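Local coordinates for protein sialyltransferase 0160 (Photobacterium damselae, PDB 4R84) that probably transfers sialic acid from CMP-sialic acid to sugar acceptors, as a GT-B glycosyltransferase that binds a fluorinated CMP-sialic acid analogue, at residues H137-K142 and D330-L335. Residues are numbered along the deposited sequence; the frame is centred on the assembly and turned at random. Where two conformers were deposited one is given.
Sequences HIIQAK and DSQQTL
I139 of helix 129-144 packs against Q332 and L335 of helix 330-340, joining two helices of a GT-B sialyltransferase. Helix 129-144 follows strand 106-125 and covers the Rossmann-type sheet, with I138 on Y123 and W154; helix 330-340 lies against its outer side. The backbones are nearest at I139 and Q332, whose CA atoms are 6.8 Å apart.

I139 CG1 stands beside the backbone N and anti to the carbonyl carbon (chi1 -69°), which leaves I139 CG2 anti to that N and against the aliphatic part of Q332, 3.6 Å from Q332 CG and 3.7 Å from Q332 CB. The two side chains run past each other in opposite directions, and the Q332 chain, extended beyond CG (chi2 176°), carries its amide past the methyl, so that NE2 comes near I139 O; I139 CG2 is 3.9 Å from both Q332 CD and Q332 NE2. One turn on, L335 makes a looser approach, L335 CD2 to I139 CG1 at 4.5 Å, and also touches L167.

The polar contact runs through water. The Q332 amide is held at its other end by S329, whose backbone N bonds to OE1. Q332 NE2 remains 3.6 Å from I139 O, and one water bridges the two: it accepts from Q332 NE2 at 3.2 Å and donates to I139 O at 2.7 Å.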
loop_
_atom_site.group_PDB
_atom_site.type_symbol
_atom_site.label_atom_id
_atom_site.label_comp_id
_atom_site.label_asym_id
_atom_site.label_seq_id
_atom_site.Cartn_x
_atom_site.Cartn_y
_atom_site.Cartn_z
ATOM N N HIS A 137 4.336 -3.508 3.157
ATOM C CA HIS A 137 3.659 -4.132 4.286
ATOM C C HIS A 137 3.899 -5.645 4.309
ATOM O O HIS A 137 4.141 -6.232 5.380
ATOM C CB HIS A 137 2.160 -3.850 4.246
ATOM C CG HIS A 137 1.407 -4.550 5.333
ATOM N ND1 HIS A 137 1.320 -4.050 6.614
ATOM C CD2 HIS A 137 0.761 -5.742 5.346
ATOM C CE1 HIS A 137 0.621 -4.889 7.362
ATOM N NE2 HIS A 137 0.271 -5.922 6.615
ATOM N N ILE A 138 3.837 -6.268 3.132
ATOM C CA ILE A 138 4.068 -7.710 2.993
ATOM C C ILE A 138 5.472 -8.083 3.451
ATOM O O ILE A 138 5.674 -9.081 4.148
ATOM C CB ILE A 138 3.844 -8.167 1.527
ATOM C CG1 ILE A 138 2.344 -8.196 1.223
ATOM C CG2 ILE A 138 4.454 -9.540 1.270
ATOM C CD1 ILE A 138 1.966 -8.491 -0.239
ATOM N N ILE A 139 6.453 -7.278 3.068
ATOM C CA ILE A 139 7.824 -7.583 3.442
ATOM C C ILE A 139 7.987 -7.525 4.961
ATOM O O ILE A 139 8.639 -8.398 5.552
ATOM C CB ILE A 139 8.796 -6.636 2.730
ATOM C CG1 ILE A 139 8.804 -6.972 1.242
ATOM C CG2 ILE A 139 10.215 -6.783 3.297
ATOM C CD1 ILE A 139 9.453 -5.874 0.385
ATOM N N GLN A 140 7.357 -6.538 5.592
ATOM C CA GLN A 140 7.353 -6.452 7.053
ATOM C C GLN A 140 6.604 -7.637 7.658
ATOM O O GLN A 140 7.050 -8.243 8.631
ATOM C CB GLN A 140 6.685 -5.166 7.538
ATOM C CG GLN A 140 7.355 -3.847 7.099
ATOM C CD GLN A 140 6.413 -2.647 7.268
ATOM O OE1 GLN A 140 5.200 -2.812 7.393
ATOM N NE2 GLN A 140 6.970 -1.442 7.261
ATOM N N ALA A 141 5.449 -7.940 7.082
ATOM C CA ALA A 141 4.547 -8.949 7.650
ATOM C C ALA A 141 5.072 -10.377 7.547
ATOM O O ALA A 141 4.699 -11.236 8.361
ATOM C CB ALA A 141 3.163 -8.844 6.986
ATOM N N LYS A 142 5.900 -10.652 6.542
ATOM C CA LYS A 142 6.512 -11.967 6.415
ATOM C C LYS A 142 7.392 -12.240 7.633
ATOM O O LYS A 142 7.486 -13.376 8.109
ATOM C CB LYS A 142 7.327 -12.082 5.122
ATOM C CG LYS A 142 8.209 -13.330 5.077
ATOM C CD LYS A 142 7.390 -14.604 5.092
ATOM C CE LYS A 142 8.268 -15.826 5.364
ATOM N NZ LYS A 142 9.529 -15.871 4.570
ATOM N N ASP A 330 18.430 -3.767 5.258
ATOM C CA ASP A 330 19.072 -3.710 3.949
ATOM C C ASP A 330 18.610 -4.833 3.011
ATOM O O ASP A 330 18.314 -4.584 1.829
ATOM C CB ASP A 330 20.593 -3.764 4.100
ATOM C CG ASP A 330 21.169 -2.487 4.692
ATOM O OD1 ASP A 330 20.509 -1.428 4.587
ATOM O OD2 ASP A 330 22.280 -2.544 5.264
ATOM N N SER A 331 18.520 -6.050 3.542
ATOM C CA SER A 331 18.118 -7.208 2.747
ATOM C C SER A 331 16.667 -7.068 2.284
ATOM O O SER A 331 16.326 -7.426 1.153
ATOM C CB SER A 331 18.309 -8.511 3.543
ATOM O OG SER A 331 17.513 -8.544 4.720
ATOM N N GLN A 332 15.821 -6.542 3.163
ATOM C CA GLN A 332 14.430 -6.280 2.834
ATOM C C GLN A 332 14.298 -5.207 1.739
ATOM O O GLN A 332 13.451 -5.323 0.841
ATOM C CB GLN A 332 13.668 -5.843 4.078
ATOM C CG GLN A 332 13.405 -6.974 5.056
ATOM C CD GLN A 332 12.747 -6.475 6.313
ATOM O OE1 GLN A 332 13.036 -5.376 6.781
ATOM N NE2 GLN A 332 11.824 -7.259 6.850
ATOM N N GLN A 333 15.141 -4.180 1.823
ATOM C CA GLN A 333 15.159 -3.118 0.808
ATOM C C GLN A 333 15.549 -3.707 -0.547
ATOM O O GLN A 333 14.938 -3.390 -1.578
ATOM C CB GLN A 333 16.120 -1.986 1.199
ATOM C CG GLN A 333 15.663 -1.163 2.390
ATOM C CD GLN A 333 16.584 0.023 2.668
ATOM O OE1 GLN A 333 17.377 0.422 1.817
ATOM N NE2 GLN A 333 16.498 0.568 3.876
ATOM N N THR A 334 16.557 -4.581 -0.540
ATOM C CA THR A 334 17.009 -5.234 -1.761
ATOM C C THR A 334 15.898 -6.051 -2.410
ATOM O O THR A 334 15.770 -6.077 -3.637
ATOM C CB THR A 334 18.213 -6.155 -1.482
ATOM O OG1 THR A 334 19.316 -5.361 -1.027
ATOM C CG2 THR A 334 18.631 -6.897 -2.740
ATOM N N LEU A 335 15.102 -6.726 -1.585
ATOM C CA LEU A 335 13.972 -7.514 -2.081
ATOM C C LEU A 335 12.896 -6.630 -2.729
ATOM O O LEU A 335 12.382 -6.954 -3.803
ATOM C CB LEU A 335 13.362 -8.349 -0.951
ATOM C CG LEU A 335 12.133 -9.196 -1.300
ATOM C CD1 LEU A 335 12.348 -10.056 -2.540
ATOM C CD2 LEU A 335 11.739 -10.054 -0.110
HETATM O O HOH W 1 10.888 -9.867 5.296
#